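Local structure of penicillin-binding protein activator LpoB (Escherichia coli, 4Q6Z) at residues A6-V20 against L113-W127. The protein probably regulates peptidoglycan synthesis as an outer-membrane lipoprotein that activates penicillin-binding protein 1B, the present chain being the C-terminal domain of this activator. Sequence-based numbering, arbitrary orientation.
Sequences AMQPMVSKMLGADGV and LQMQLMLVQTGEIIW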
loop_
_atom_site.group_PDB
_atom_site.type_symbol
_atom_site.label_atom_id
_atom_site.label_comp_id
_atom_site.label_asym_id
_atom_site.label_seq_id
_atom_site.Cartn_x
_atom_site.Cartn_y
_atom_site.Cartn_z
ATOM N N ALA A 6 -10.078 6.827 -8.300
ATOM C CA ALA A 6 -8.905 7.531 -7.740
ATOM C C ALA A 6 -7.595 6.738 -7.832
ATOM O O ALA A 6 -6.523 7.314 -8.012
ATOM C CB ALA A 6 -9.166 7.920 -6.302
ATOM N N MET A 7 -7.699 5.419 -7.730
ATOM C CA MET A 7 -6.535 4.551 -7.561
ATOM C C MET A 7 -5.914 4.184 -8.895
ATOM O O MET A 7 -4.697 4.237 -9.039
ATOM C CB MET A 7 -6.914 3.288 -6.795
ATOM C CG MET A 7 -7.103 3.545 -5.311
ATOM S SD MET A 7 -7.686 2.116 -4.379
ATOM C CE MET A 7 -7.487 2.649 -2.693
ATOM N N GLN A 8 -6.749 3.822 -9.866
ATOM C CA GLN A 8 -6.261 3.461 -11.220
ATOM C C GLN A 8 -5.332 4.514 -11.841
ATOM O O GLN A 8 -4.296 4.156 -12.403
ATOM C CB GLN A 8 -7.424 3.194 -12.200
ATOM C CG GLN A 8 -8.078 1.830 -12.061
ATOM C CD GLN A 8 -7.173 0.679 -12.472
ATOM O OE1 GLN A 8 -6.071 0.874 -12.987
ATOM N NE2 GLN A 8 -7.634 -0.535 -12.229
ATOM N N PRO A 9 -5.723 5.807 -11.783
ATOM C CA PRO A 9 -4.808 6.854 -12.268
ATOM C C PRO A 9 -3.514 6.914 -11.470
ATOM O O PRO A 9 -2.471 7.164 -12.048
ATOM C CB PRO A 9 -5.593 8.169 -12.086
ATOM C CG PRO A 9 -6.918 7.817 -11.515
ATOM C CD PRO A 9 -7.054 6.330 -11.413
ATOM N N MET A 10 -3.599 6.696 -10.161
ATOM C CA MET A 10 -2.427 6.763 -9.283
ATOM C C MET A 10 -1.461 5.602 -9.478
ATOM O O MET A 10 -0.256 5.813 -9.559
ATOM C CB MET A 10 -2.844 6.819 -7.813
ATOM C CG MET A 10 -3.275 8.204 -7.380
ATOM S SD MET A 10 -3.342 8.374 -5.589
ATOM C CE MET A 10 -5.116 8.274 -5.516
ATOM N N VAL A 11 -1.984 4.385 -9.525
ATOM C CA VAL A 11 -1.167 3.202 -9.791
ATOM C C VAL A 11 -0.450 3.348 -11.125
ATOM O O VAL A 11 0.752 3.134 -11.226
ATOM C CB VAL A 11 -2.023 1.935 -9.821
ATOM C CG1 VAL A 11 -1.265 0.772 -10.436
ATOM C CG2 VAL A 11 -2.480 1.589 -8.408
ATOM N N SER A 12 -1.196 3.732 -12.143
ATOM C CA SER A 12 -0.620 4.048 -13.435
ATOM C C SER A 12 0.460 5.126 -13.324
ATOM O O SER A 12 1.540 4.985 -13.869
ATOM C CB SER A 12 -1.719 4.500 -14.403
ATOM O OG SER A 12 -1.190 4.761 -15.689
ATOM N N LYS A 13 0.160 6.208 -12.620
ATOM C CA LYS A 13 1.116 7.308 -12.410
ATOM C C LYS A 13 2.399 6.750 -11.838
ATOM O O LYS A 13 3.482 7.084 -12.289
ATOM C CB LYS A 13 0.512 8.322 -11.425
ATOM C CG LYS A 13 0.874 9.782 -11.607
ATOM C CD LYS A 13 -0.089 10.620 -10.767
ATOM C CE LYS A 13 0.571 11.829 -10.141
ATOM N NZ LYS A 13 0.749 12.920 -11.130
ATOM N N MET A 14 2.237 5.876 -10.845
ATOM C CA MET A 14 3.331 5.244 -10.103
ATOM C C MET A 14 4.188 4.365 -11.017
ATOM O O MET A 14 5.416 4.400 -10.981
ATOM C CB MET A 14 2.746 4.406 -8.962
ATOM C CG MET A 14 3.773 3.765 -8.028
ATOM S SD MET A 14 3.064 2.796 -6.684
ATOM C CE MET A 14 2.411 1.404 -7.591
ATOM N N LEU A 15 3.510 3.559 -11.819
ATOM C CA LEU A 15 4.156 2.759 -12.869
ATOM C C LEU A 15 5.023 3.590 -13.820
ATOM O O LEU A 15 6.090 3.150 -14.233
ATOM C CB LEU A 15 3.095 2.010 -13.688
ATOM C CG LEU A 15 2.732 0.580 -13.330
ATOM C CD1 LEU A 15 1.807 0.024 -14.387
ATOM C CD2 LEU A 15 3.959 -0.297 -13.211
ATOM N N GLY A 16 4.554 4.784 -14.168
ATOM C CA GLY A 16 5.236 5.634 -15.139
ATOM C C GLY A 16 6.390 6.402 -14.532
ATOM O O GLY A 16 7.121 7.094 -15.234
ATOM N N ALA A 17 6.513 6.312 -13.210
ATOM C CA ALA A 17 7.298 7.254 -12.438
ATOM C C ALA A 17 8.736 6.787 -12.408
ATOM O O ALA A 17 9.028 5.584 -12.445
ATOM C CB ALA A 17 6.757 7.389 -11.022
ATOM N N ASP A 18 9.625 7.766 -12.297
ATOM C CA ASP A 18 11.052 7.541 -12.410
ATOM C C ASP A 18 11.525 6.872 -11.128
ATOM O O ASP A 18 11.251 7.364 -10.048
ATOM C CB ASP A 18 11.768 8.879 -12.666
ATOM C CG ASP A 18 11.642 9.354 -14.137
ATOM O OD1 ASP A 18 11.982 10.530 -14.442
ATOM O OD2 ASP A 18 11.201 8.544 -14.987
ATOM N N GLY A 19 12.196 5.727 -11.246
ATOM C CA GLY A 19 12.614 4.931 -10.074
ATOM C C GLY A 19 11.729 3.734 -9.714
ATOM O O GLY A 19 12.129 2.887 -8.893
ATOM N N VAL A 20 10.556 3.631 -10.332
ATOM C CA VAL A 20 9.669 2.487 -10.083
ATOM C C VAL A 20 9.849 1.374 -11.113
ATOM O O VAL A 20 9.512 1.543 -12.266
ATOM C CB VAL A 20 8.189 2.909 -10.073
ATOM C CG1 VAL A 20 7.306 1.696 -9.822
ATOM C CG2 VAL A 20 7.938 3.951 -9.001
ATOM N N LEU A 113 -6.730 10.572 -1.127
ATOM C CA LEU A 113 -5.909 9.358 -1.070
ATOM C C LEU A 113 -4.431 9.651 -1.331
ATOM O O LEU A 113 -4.071 10.243 -2.334
ATOM C CB LEU A 113 -6.418 8.388 -2.104
ATOM C CG LEU A 113 -5.650 7.097 -2.349
ATOM C CD1 LEU A 113 -5.437 6.300 -1.068
ATOM C CD2 LEU A 113 -6.438 6.279 -3.356
ATOM N N GLN A 114 -3.583 9.244 -0.411
ATOM C CA GLN A 114 -2.168 9.511 -0.509
ATOM C C GLN A 114 -1.423 8.165 -0.532
ATOM O O GLN A 114 -1.590 7.348 0.371
ATOM C CB GLN A 114 -1.752 10.364 0.697
ATOM C CG GLN A 114 -0.784 11.496 0.374
ATOM C CD GLN A 114 0.664 11.019 0.283
ATOM O OE1 GLN A 114 1.363 11.178 -0.742
ATOM N NE2 GLN A 114 1.126 10.431 1.374
ATOM N N MET A 115 -0.602 7.931 -1.548
ATOM C CA MET A 115 0.224 6.721 -1.574
ATOM C C MET A 115 1.686 7.074 -1.509
ATOM O O MET A 115 2.095 8.066 -2.097
ATOM C CB MET A 115 -0.011 5.943 -2.844
ATOM C CG MET A 115 -1.362 5.275 -2.940
ATOM S SD MET A 115 -1.484 4.462 -4.559
ATOM C CE MET A 115 -3.265 4.548 -4.784
ATOM N N GLN A 116 2.467 6.250 -0.811
ATOM C CA GLN A 116 3.926 6.308 -0.896
ATOM C C GLN A 116 4.534 4.958 -1.135
ATOM O O GLN A 116 4.287 4.011 -0.406
ATOM C CB GLN A 116 4.538 6.824 0.383
ATOM C CG GLN A 116 4.083 8.197 0.785
ATOM C CD GLN A 116 3.753 8.196 2.250
ATOM O OE1 GLN A 116 4.587 8.559 3.078
ATOM N NE2 GLN A 116 2.541 7.739 2.588
ATOM N N LEU A 117 5.370 4.891 -2.144
ATOM C CA LEU A 117 6.072 3.666 -2.457
ATOM C C LEU A 117 7.462 3.734 -1.854
ATOM O O LEU A 117 8.317 4.474 -2.338
ATOM C CB LEU A 117 6.148 3.494 -3.978
ATOM C CG LEU A 117 6.761 2.196 -4.480
ATOM C CD1 LEU A 117 5.835 1.028 -4.235
ATOM C CD2 LEU A 117 7.059 2.340 -5.964
ATOM N N MET A 118 7.690 2.945 -0.810
ATOM C CA MET A 118 9.002 2.892 -0.173
ATOM C C MET A 118 9.849 1.783 -0.756
ATOM O O MET A 118 9.349 0.684 -1.025
ATOM C CB MET A 118 8.874 2.663 1.315
ATOM C CG MET A 118 10.217 2.548 1.986
ATOM S SD MET A 118 10.033 2.399 3.752
ATOM C CE MET A 118 9.306 0.765 3.902
ATOM N N LEU A 119 11.135 2.075 -0.931
ATOM C CA LEU A 119 12.082 1.060 -1.369
ATOM C C LEU A 119 12.651 0.349 -0.169
ATOM O O LEU A 119 13.360 0.942 0.639
ATOM C CB LEU A 119 13.201 1.676 -2.199
ATOM C CG LEU A 119 14.331 0.797 -2.717
ATOM C CD1 LEU A 119 13.828 -0.419 -3.452
ATOM C CD2 LEU A 119 15.197 1.619 -3.654
ATOM N N VAL A 120 12.350 -0.935 -0.075
ATOM C CA VAL A 120 12.667 -1.716 1.108
ATOM C C VAL A 120 14.149 -1.640 1.449
ATOM O O VAL A 120 14.524 -1.449 2.599
ATOM C CB VAL A 120 12.287 -3.187 0.895
ATOM C CG1 VAL A 120 12.835 -4.063 2.008
ATOM C CG2 VAL A 120 10.773 -3.310 0.821
ATOM N N GLN A 121 14.993 -1.807 0.446
ATOM C CA GLN A 121 16.432 -1.846 0.689
ATOM C C GLN A 121 17.001 -0.602 1.359
ATOM O O GLN A 121 17.996 -0.696 2.069
ATOM C CB GLN A 121 17.165 -2.055 -0.624
ATOM C CG GLN A 121 18.636 -2.389 -0.449
ATOM C CD GLN A 121 19.246 -2.977 -1.699
ATOM O OE1 GLN A 121 18.639 -3.800 -2.393
ATOM N NE2 GLN A 121 20.445 -2.534 -2.012
ATOM N N THR A 122 16.413 0.557 1.092
ATOM C CA THR A 122 16.930 1.811 1.642
ATOM C C THR A 122 15.989 2.522 2.597
ATOM O O THR A 122 16.379 3.461 3.289
ATOM C CB THR A 122 17.325 2.777 0.521
ATOM O OG1 THR A 122 16.170 3.171 -0.210
ATOM C CG2 THR A 122 18.278 2.108 -0.418
ATOM N N GLY A 123 14.751 2.071 2.651
ATOM C CA GLY A 123 13.741 2.736 3.485
ATOM C C GLY A 123 13.325 4.058 2.893
ATOM O O GLY A 123 12.667 4.861 3.514
ATOM N N GLU A 124 13.694 4.253 1.651
ATOM C CA GLU A 124 13.622 5.530 1.019
ATOM C C GLU A 124 12.284 5.511 0.271
ATOM O O GLU A 124 11.970 4.571 -0.455
ATOM C CB GLU A 124 14.834 5.637 0.082
ATOM C CG GLU A 124 14.996 6.881 -0.776
ATOM C CD GLU A 124 15.858 6.615 -2.016
ATOM O OE1 GLU A 124 16.540 5.545 -2.079
ATOM O OE2 GLU A 124 15.832 7.486 -2.929
ATOM N N ILE A 125 11.502 6.561 0.438
ATOM C CA ILE A 125 10.297 6.757 -0.357
ATOM C C ILE A 125 10.688 7.242 -1.756
ATOM O O ILE A 125 11.166 8.357 -1.901
ATOM C CB ILE A 125 9.366 7.819 0.274
ATOM C CG1 ILE A 125 8.984 7.452 1.717
ATOM C CG2 ILE A 125 8.120 8.028 -0.585
ATOM C CD1 ILE A 125 8.099 6.234 1.846
ATOM N N ILE A 126 10.434 6.434 -2.784
ATOM C CA ILE A 126 10.833 6.788 -4.156
ATOM C C ILE A 126 9.677 7.196 -5.078
ATOM O O ILE A 126 9.872 7.450 -6.266
ATOM C CB ILE A 126 11.591 5.638 -4.831
ATOM C CG1 ILE A 126 10.702 4.407 -4.925
ATOM C CG2 ILE A 126 12.862 5.305 -4.069
ATOM C CD1 ILE A 126 11.261 3.423 -5.917
ATOM N N TRP A 127 8.475 7.235 -4.540
ATOM C CA TRP A 127 7.359 7.824 -5.268
ATOM C C TRP A 127 6.295 8.170 -4.271
ATOM O O TRP A 127 6.157 7.501 -3.250
ATOM C CB TRP A 127 6.782 6.876 -6.323
ATOM C CG TRP A 127 5.573 7.430 -7.011
ATOM C CD1 TRP A 127 5.559 8.286 -8.055
ATOM C CD2 TRP A 127 4.203 7.177 -6.685
ATOM N NE1 TRP A 127 4.269 8.594 -8.419
ATOM C CE2 TRP A 127 3.414 7.925 -7.590
ATOM C CE3 TRP A 127 3.566 6.392 -5.722
ATOM C CZ2 TRP A 127 2.016 7.919 -7.558
ATOM C CZ3 TRP A 127 2.180 6.380 -5.688
ATOM C CH2 TRP A 127 1.418 7.140 -6.601
HETATM O O HOH W 1 8.970 8.099 -8.433
#
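Met14 lies across the indole of Trp127, and this aromatic contact is the centrepiece of a helix packed on a sheet through methionines. Its CB stands almost straight over the six-membered ring, 3.6 Å from the centroid and 1° off the normal, a CH-pi contact. With CG anti to the backbone N (chi1 -176°), the chain runs on over the same ring, CG meeting CE3 at 3.5 Å, and the extended step that follows brings SD obliquely to the ring, a Met-aromatic contact. Ala17 CB meets Trp127 CD1 obliquely, at the pyrrole end of the indole.

Aliphatic packing continues to both ends. Leu113 CD2 touches both Met7 CG and Met10 CE, while the methyl end of the extended Met115 chain reaches Met10 CB at 3.8 Å. Beyond the helix, Val20 CG2 rests on Leu117 CD2 at 3.5 Å.

Polar links are few: no direct hydrogen bond joins the segments, but a water donates to Asp18 O beside the type II turn 17-20; its link to Ile126 O is doubtful.

Helix 6-15 runs at 25° to strand 113-119. A classic beta bulge, with Ile126 and Trp127 both facing Leu117, lies within the antiparallel pairing to strand 124-132, the outermost of this chain's sheet on that side. The neighbouring helix 41-53 joins the same apolar layer, Leu48 touching Met7 and Met115 and Leu52 touching Met14, while Tyr98 of strand 98-106 meets Leu117 and Ile126.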